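Alkyl hydroperoxide reductase AhpD (Deinococcus radiodurans R1, PDB 6K40) probably acts as an AhpD-like peroxidase of the carboxymuconolactone decarboxylase family, with a likely role in removing peroxides during oxidative stress. Local coordinates at residues E137-T140 with E145-E148; L81-V86 with A172-T177; A77-L82 with I164-Q169. All coordinates share one frame; numbering follows the deposited sequence.

Contact 1 of 3, residues E137-T140 with E145-E148; sequences EKLT and EMTE
M146 lays its thioether end between K138 and L139, with CE over the aliphatic part of the lysine and over the backbone that joins the two residues. The methyl CE is 3.5 Å from K138 CG, tighter than usual for two carbons, and 3.5 Å from L139 CA. CE also comes within 3.2 Å of K138 O, a carbonyl oxygen in the last turn of helix 127-141. The methionine chain is folded at chi2 (-48°) and again at chi3, which turns its end back against the helix. K138 and M146 run past each other in opposite senses, whereas L139 crosses the methionine at about a right angle and sets CD1 3.6 Å from M146 CG. The lysine chain, extended beyond CG, reaches out to the loop, and NZ gives a hydrogen bond to the backbone oxygen of E145 (NZ to O, 3.0 Å). The donor stands above the carbonyl plane, 52° out of it, at a C=O...N angle of 128°. NZ also forms a salt bridge with D150, while the E145 carboxylate pairs with R142. The loop after helix 127-141 is thus folded back on the end of that helix at the protein surface, and the lysine serves in two ways: its methylenes pack against a thioether while its ammonium group holds a main-chain oxygen and an acidic side chain.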
loop_
_atom_site.group_PDB
_atom_site.type_symbol
_atom_site.label_atom_id
_atom_site.label_comp_id
_atom_site.label_asym_id
_atom_site.label_seq_id
_atom_site.Cartn_x
_atom_site.Cartn_y
_atom_site.Cartn_z
ATOM N N GLU A 137 7.118 13.047 2.557
ATOM C CA GLU A 137 6.442 12.572 3.757
ATOM C C GLU A 137 6.272 13.692 4.771
ATOM O O GLU A 137 5.195 13.843 5.364
ATOM C CB GLU A 137 7.215 11.404 4.369
ATOM C CG GLU A 137 6.631 10.914 5.682
ATOM C CD GLU A 137 6.793 9.421 5.872
ATOM O OE1 GLU A 137 7.100 8.722 4.884
ATOM O OE2 GLU A 137 6.609 8.946 7.010
ATOM N N LYS A 138 7.314 14.499 4.982
ATOM C CA LYS A 138 7.187 15.588 5.941
ATOM C C LYS A 138 6.148 16.606 5.487
ATOM O O LYS A 138 5.327 17.065 6.291
ATOM C CB LYS A 138 8.537 16.267 6.174
ATOM C CG LYS A 138 8.579 17.034 7.487
ATOM C CD LYS A 138 9.702 18.055 7.548
ATOM C CE LYS A 138 9.424 19.081 8.641
ATOM N NZ LYS A 138 10.658 19.710 9.183
ATOM N N LEU A 139 6.157 16.963 4.197
ATOM C CA LEU A 139 5.211 17.956 3.697
ATOM C C LEU A 139 3.781 17.433 3.717
ATOM O O LEU A 139 2.837 18.219 3.866
ATOM C CB LEU A 139 5.603 18.397 2.285
ATOM C CG LEU A 139 4.831 19.575 1.679
ATOM C CD1 LEU A 139 4.860 20.787 2.597
ATOM C CD2 LEU A 139 5.383 19.935 0.309
ATOM N N THR A 140 3.598 16.118 3.579
ATOM C CA THR A 140 2.257 15.552 3.646
ATOM C C THR A 140 1.754 15.466 5.082
ATOM O O THR A 140 0.603 15.824 5.361
ATOM C CB THR A 140 2.233 14.166 2.998
ATOM O OG1 THR A 140 2.599 14.275 1.618
ATOM C CG2 THR A 140 0.841 13.551 3.098
ATOM N N GLU A 145 5.473 22.312 9.907
ATOM C CA GLU A 145 6.841 22.257 10.409
ATOM C C GLU A 145 7.899 22.466 9.327
ATOM O O GLU A 145 9.086 22.249 9.592
ATOM C CB GLU A 145 7.072 20.928 11.131
ATOM C CG GLU A 145 6.198 20.767 12.370
ATOM C CD GLU A 145 6.335 19.408 13.022
ATOM O OE1 GLU A 145 7.463 18.874 13.061
ATOM O OE2 GLU A 145 5.311 18.872 13.500
ATOM N N MET A 146 7.506 22.884 8.124
ATOM C CA MET A 146 8.479 23.118 7.063
ATOM C C MET A 146 9.411 24.267 7.425
ATOM O O MET A 146 8.979 25.304 7.936
ATOM C CB MET A 146 7.777 23.442 5.741
ATOM C CG MET A 146 6.996 22.308 5.114
ATOM S SD MET A 146 7.907 20.758 5.020
ATOM C CE MET A 146 6.930 19.817 6.159
ATOM N N THR A 147 10.700 24.076 7.156
ATOM C CA THR A 147 11.706 25.118 7.315
ATOM C C THR A 147 12.547 25.186 6.050
ATOM O O THR A 147 12.478 24.315 5.178
ATOM C CB THR A 147 12.616 24.876 8.530
ATOM O OG1 THR A 147 13.345 23.654 8.348
ATOM C CG2 THR A 147 11.805 24.808 9.819
ATOM N N GLU A 148 13.346 26.250 5.950
ATOM C CA GLU A 148 14.272 26.371 4.831
ATOM C C GLU A 148 15.312 25.256 4.843
ATOM O O GLU A 148 15.714 24.771 3.778
ATOM C CB GLU A 148 14.950 27.742 4.864
ATOM C CG GLU A 148 15.872 28.018 3.688
ATOM C CD GLU A 148 16.342 29.463 3.637
ATOM O OE1 GLU A 148 16.131 30.200 4.625
ATOM O OE2 GLU A 148 16.928 29.860 2.609
#

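Contact 2 of 3, residues L81-V86 with A172-T177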
loop_
_atom_site.group_PDB
_atom_site.type_symbol
_atom_site.label_atom_id
_atom_site.label_comp_id
_atom_site.label_asym_id
_atom_site.label_seq_id
_atom_site.Cartn_x
_atom_site.Cartn_y
_atom_site.Cartn_z
ATOM N N LEU A 81 7.071 8.681 -8.261
ATOM C CA LEU A 81 7.569 8.299 -6.944
ATOM C C LEU A 81 6.941 9.168 -5.861
ATOM O O LEU A 81 6.422 8.661 -4.853
ATOM C CB LEU A 81 9.094 8.412 -6.922
ATOM C CG LEU A 81 9.849 8.088 -5.634
ATOM C CD1 LEU A 81 9.826 6.596 -5.379
ATOM C CD2 LEU A 81 11.283 8.588 -5.721
ATOM N N LEU A 82 6.962 10.486 -6.074
ATOM C CA LEU A 82 6.307 11.400 -5.142
ATOM C C LEU A 82 4.819 11.084 -5.009
ATOM O O LEU A 82 4.276 11.030 -3.897
ATOM C CB LEU A 82 6.517 12.844 -5.600
ATOM C CG LEU A 82 7.969 13.332 -5.621
ATOM C CD1 LEU A 82 8.070 14.727 -6.225
ATOM C CD2 LEU A 82 8.560 13.305 -4.220
ATOM N N ALA A 83 4.147 10.872 -6.144
ATOM C CA ALA A 83 2.717 10.572 -6.135
ATOM C C ALA A 83 2.415 9.329 -5.311
ATOM O O ALA A 83 1.472 9.311 -4.513
ATOM C CB ALA A 83 2.225 10.384 -7.567
ATOM N N VAL A 84 3.202 8.272 -5.510
ATOM C CA VAL A 84 2.969 7.010 -4.821
ATOM C C VAL A 84 3.186 7.170 -3.324
ATOM O O VAL A 84 2.384 6.686 -2.513
ATOM C CB VAL A 84 3.867 5.915 -5.425
ATOM C CG1 VAL A 84 3.971 4.728 -4.492
ATOM C CG2 VAL A 84 3.337 5.486 -6.787
ATOM N N VAL A 85 4.254 7.871 -2.927
ATOM C CA VAL A 85 4.507 8.068 -1.499
ATOM C C VAL A 85 3.352 8.827 -0.856
ATOM O O VAL A 85 2.812 8.419 0.184
ATOM C CB VAL A 85 5.846 8.795 -1.281
ATOM C CG1 VAL A 85 5.954 9.290 0.158
ATOM C CG2 VAL A 85 7.007 7.876 -1.619
ATOM N N VAL A 86 2.936 9.930 -1.484
ATOM C CA VAL A 86 1.884 10.763 -0.906
ATOM C C VAL A 86 0.569 9.998 -0.840
ATOM O O VAL A 86 -0.152 10.058 0.166
ATOM C CB VAL A 86 1.742 12.070 -1.706
ATOM C CG1 VAL A 86 0.581 12.900 -1.173
ATOM C CG2 VAL A 86 3.041 12.861 -1.651
ATOM N N ALA A 172 2.103 18.736 -3.138
ATOM C CA ALA A 172 0.888 19.414 -2.698
ATOM C C ALA A 172 -0.303 19.058 -3.589
ATOM O O ALA A 172 -1.434 18.903 -3.104
ATOM C CB ALA A 172 1.139 20.921 -2.659
ATOM N N MET A 173 -0.064 18.886 -4.890
ATOM C CA MET A 173 -1.139 18.534 -5.810
ATOM C C MET A 173 -1.675 17.141 -5.529
ATOM O O MET A 173 -2.874 16.890 -5.689
ATOM C CB MET A 173 -0.630 18.635 -7.250
ATOM C CG MET A 173 -1.576 18.124 -8.331
ATOM S SD MET A 173 -3.244 18.810 -8.275
ATOM C CE MET A 173 -2.915 20.559 -8.128
ATOM N N PHE A 174 -0.820 16.230 -5.076
ATOM C CA PHE A 174 -1.358 14.925 -4.727
ATOM C C PHE A 174 -1.999 14.942 -3.350
ATOM O O PHE A 174 -2.956 14.197 -3.115
ATOM C CB PHE A 174 -0.279 13.855 -4.860
ATOM C CG PHE A 174 -0.117 13.385 -6.269
ATOM C CD1 PHE A 174 -1.025 12.496 -6.817
ATOM C CD2 PHE A 174 0.888 13.893 -7.071
ATOM C CE1 PHE A 174 -0.908 12.087 -8.127
ATOM C CE2 PHE A 174 1.012 13.488 -8.384
ATOM C CZ PHE A 174 0.109 12.586 -8.916
ATOM N N ASN A 175 -1.544 15.825 -2.457
ATOM C CA ASN A 175 -2.312 16.063 -1.238
ATOM C C ASN A 175 -3.706 16.595 -1.549
ATOM O O ASN A 175 -4.631 16.418 -0.748
ATOM C CB ASN A 175 -1.562 17.026 -0.322
ATOM C CG ASN A 175 -0.654 16.306 0.645
ATOM O OD1 ASN A 175 -1.106 15.790 1.668
ATOM N ND2 ASN A 175 0.633 16.250 0.321
ATOM N N MET A 176 -3.874 17.250 -2.702
ATOM C CA MET A 176 -5.204 17.704 -3.114
ATOM C C MET A 176 -6.019 16.581 -3.759
ATOM O O MET A 176 -7.197 16.377 -3.421
ATOM C CB MET A 176 -5.092 18.874 -4.092
ATOM C CG MET A 176 -6.392 19.122 -4.835
ATOM S SD MET A 176 -6.229 19.703 -6.522
ATOM C CE MET A 176 -6.069 21.460 -6.253
ATOM N N THR A 177 -5.414 15.853 -4.702
ATOM C CA THR A 177 -6.165 14.826 -5.421
ATOM C C THR A 177 -6.554 13.675 -4.500
ATOM O O THR A 177 -7.640 13.101 -4.648
ATOM C CB THR A 177 -5.366 14.300 -6.616
ATOM O OG1 THR A 177 -4.155 13.675 -6.164
ATOM C CG2 THR A 177 -5.035 15.435 -7.580
#
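Segments 81-86 and 172-177 are both helical and run in broadly the same direction, their axes inclined at -44° and 9.3 Å apart at the closest point. The backbones come nearest at A83 and F174, whose CA atoms are 6.1 Å apart. Here the small alanine lets the aromatic ring lie close to the partner helix. A83 CB sits over one face of the F174 ring, 3.4 Å from its centroid and 16° off the ring normal, in a CH-pi contact displaced toward the rim; its nearest ring atom is CZ, at 3.3 Å. One turn further along, V86 points at helix 161-184 and packs CG1 against F174 CB at 3.9 Å. The same methyl, which its first torsion (176°) places anti to the backbone N, comes 3.7 Å from N175 ND2. Valine and asparagine cross there at about a right angle, an apolar branch against an amide whose polar atoms are engaged elsewhere: ND2 bonds to I171 O and probably to T140 OG1, and OD1 to N90. No hydrogen bond joins the two segments themselves, and the contact is a buried helix-helix packing close to the centre of this all-helical chain. The F174 ring also meets H99 edge-to-face and touches V68 of helix 54-69. Around the pair, helix 110-118 packs on L81, V84 and V85, while helix 127-141 lies against L81, L82, V85 and V86.

Contact 3 of 3, residues A77-L82 with I164-Q169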
loop_
_atom_site.group_PDB
_atom_site.type_symbol
_atom_site.label_atom_id
_atom_site.label_comp_id
_atom_site.label_asym_id
_atom_site.label_seq_id
_atom_site.Cartn_x
_atom_site.Cartn_y
_atom_site.Cartn_z
ATOM N N ALA A 77 9.368 9.453 -13.747
ATOM C CA ALA A 77 9.582 8.481 -12.677
ATOM C C ALA A 77 9.634 9.162 -11.315
ATOM O O ALA A 77 9.065 8.659 -10.341
ATOM C CB ALA A 77 10.863 7.684 -12.932
ATOM N N GLU A 78 10.305 10.315 -11.230
ATOM C CA GLU A 78 10.382 11.037 -9.962
ATOM C C GLU A 78 9.013 11.554 -9.536
ATOM O O GLU A 78 8.650 11.478 -8.352
ATOM C CB GLU A 78 11.377 12.193 -10.085
ATOM C CG GLU A 78 12.809 11.822 -9.744
ATOM C CD GLU A 78 13.831 12.671 -10.487
ATOM O OE1 GLU A 78 13.439 13.391 -11.434
ATOM O OE2 GLU A 78 15.026 12.614 -10.123
ATOM N N ARG A 79 8.238 12.078 -10.488
ATOM C CA ARG A 79 6.906 12.571 -10.160
ATOM C C ARG A 79 6.013 11.440 -9.671
ATOM O O ARG A 79 5.258 11.609 -8.708
ATOM C CB ARG A 79 6.274 13.241 -11.378
ATOM C CG ARG A 79 6.860 14.579 -11.760
ATOM C CD ARG A 79 6.973 14.649 -13.262
ATOM N NE ARG A 79 6.573 15.941 -13.789
ATOM C CZ ARG A 79 6.484 16.216 -15.085
ATOM N NH1 ARG A 79 6.766 15.284 -15.986
ATOM N NH2 ARG A 79 6.109 17.425 -15.480
ATOM N N GLU A 80 6.098 10.271 -10.313
ATOM C CA GLU A 80 5.285 9.143 -9.873
ATOM C C GLU A 80 5.770 8.587 -8.544
ATOM O O GLU A 80 4.962 8.090 -7.755
ATOM C CB GLU A 80 5.272 8.045 -10.940
ATOM C CG GLU A 80 4.683 8.477 -12.284
ATOM C CD GLU A 80 3.268 9.036 -12.178
ATOM O OE1 GLU A 80 2.542 8.676 -11.223
ATOM O OE2 GLU A 80 2.876 9.827 -13.065
ATOM N N LEU A 81 7.071 8.681 -8.261
ATOM C CA LEU A 81 7.569 8.299 -6.944
ATOM C C LEU A 81 6.941 9.168 -5.861
ATOM O O LEU A 81 6.422 8.661 -4.853
ATOM C CB LEU A 81 9.094 8.412 -6.922
ATOM C CG LEU A 81 9.849 8.088 -5.634
ATOM C CD1 LEU A 81 9.826 6.596 -5.379
ATOM C CD2 LEU A 81 11.283 8.588 -5.721
ATOM N N LEU A 82 6.962 10.486 -6.074
ATOM C CA LEU A 82 6.307 11.400 -5.142
ATOM C C LEU A 82 4.819 11.084 -5.009
ATOM O O LEU A 82 4.276 11.030 -3.897
ATOM C CB LEU A 82 6.517 12.844 -5.600
ATOM C CG LEU A 82 7.969 13.332 -5.621
ATOM C CD1 LEU A 82 8.070 14.727 -6.225
ATOM C CD2 LEU A 82 8.560 13.305 -4.220
ATOM N N ILE A 164 12.873 22.037 -7.536
ATOM C CA ILE A 164 12.333 22.025 -6.180
ATOM C C ILE A 164 10.908 22.567 -6.167
ATOM O O ILE A 164 10.023 22.010 -5.507
ATOM C CB ILE A 164 13.255 22.818 -5.236
ATOM C CG1 ILE A 164 14.555 22.045 -4.993
ATOM C CG2 ILE A 164 12.548 23.119 -3.924
ATOM C CD1 ILE A 164 15.563 22.788 -4.137
ATOM N N LEU A 165 10.664 23.660 -6.894
ATOM C CA LEU A 165 9.311 24.192 -7.011
ATOM C C LEU A 165 8.376 23.168 -7.640
ATOM O O LEU A 165 7.240 22.988 -7.185
ATOM C CB LEU A 165 9.329 25.487 -7.823
ATOM C CG LEU A 165 7.996 26.126 -8.221
ATOM C CD1 LEU A 165 7.088 26.304 -7.014
ATOM C CD2 LEU A 165 8.231 27.460 -8.919
ATOM N N GLU A 166 8.849 22.467 -8.677
ATOM C CA GLU A 166 8.028 21.442 -9.314
ATOM C C GLU A 166 7.708 20.306 -8.347
ATOM O O GLU A 166 6.572 19.824 -8.300
ATOM C CB GLU A 166 8.738 20.905 -10.556
ATOM C CG GLU A 166 7.892 19.967 -11.408
ATOM C CD GLU A 166 8.464 19.766 -12.803
ATOM O OE1 GLU A 166 8.671 18.599 -13.204
ATOM O OE2 GLU A 166 8.709 20.777 -13.500
ATOM N N ALA A 167 8.699 19.866 -7.566
ATOM C CA ALA A 167 8.474 18.775 -6.622
ATOM C C ALA A 167 7.500 19.185 -5.525
ATOM O O ALA A 167 6.626 18.399 -5.135
ATOM C CB ALA A 167 9.801 18.321 -6.016
ATOM N N VAL A 168 7.650 20.404 -5.002
ATOM C CA VAL A 168 6.714 20.904 -4.001
ATOM C C VAL A 168 5.306 20.949 -4.576
ATOM O O VAL A 168 4.336 20.535 -3.925
ATOM C CB VAL A 168 7.166 22.286 -3.491
ATOM C CG1 VAL A 168 6.105 22.899 -2.599
ATOM C CG2 VAL A 168 8.479 22.171 -2.745
ATOM N N GLN A 169 5.175 21.438 -5.813
ATOM C CA GLN A 169 3.877 21.468 -6.473
ATOM C C GLN A 169 3.287 20.073 -6.605
ATOM O O GLN A 169 2.090 19.881 -6.388
ATOM C CB GLN A 169 4.007 22.115 -7.850
ATOM C CG GLN A 169 3.608 23.572 -7.900
ATOM C CD GLN A 169 3.973 24.210 -9.218
ATOM O OE1 GLN A 169 3.139 24.838 -9.867
ATOM N NE2 GLN A 169 5.227 24.052 -9.627
#
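Segments 77-82 and 164-169 are two helical pieces whose backbones come nearest at R79 and A167, with CA atoms 7.3 Å apart. R79 bends at chi2 and chi3, which carries its guanidinium toward E166, and the glutamate reaches across with its chain extended beyond CG. R79 NE and E166 OE1 form a salt bridge at 3.4 Å, but the oxygen lies well out of the guanidinium plane and no N-H is directed at it, so the pairing is one of charges alone. The carboxylate and guanidinium planes are 27° apart. Directed bonds of the two groups include R79 NH2 to K70 O and, to E166 OE1 and OE2, the amides of L74 and G73, all in the connection before helix 76-90. In this all-helical AhpD-like fold the charged pair therefore links helix 161-184 to helix 76-90 and to the connection that precedes it. Beside the charged pair the packing is apolar. L82 points at the partner helix and brings CD1 4.0 Å from A167 CB. M132 and A136 of helix 127-141 also touch the L82 side chain, and L74 touches A167.

From the N terminus, the chain first enters these contacts on helix 76-90, whose residues 77-82 and 81-86 overlap at L81 and L82. Both pair with helix 161-184, but contact 1 closes before either, a short, local closure of the loop after helix 127-141, nested within both longer loops. Contact 3 closes next, at 164-169, and contact 2 last, at 172-177, so each of these two brings together segments more than 80 residues apart. Contact 1 lies toward the surface, yet it meets the helix pair: it reaches contact 2 through T140, and L139 packs on V168 of contact 3. Together the three tie helices 76-90, 127-141 and 161-184 to one another.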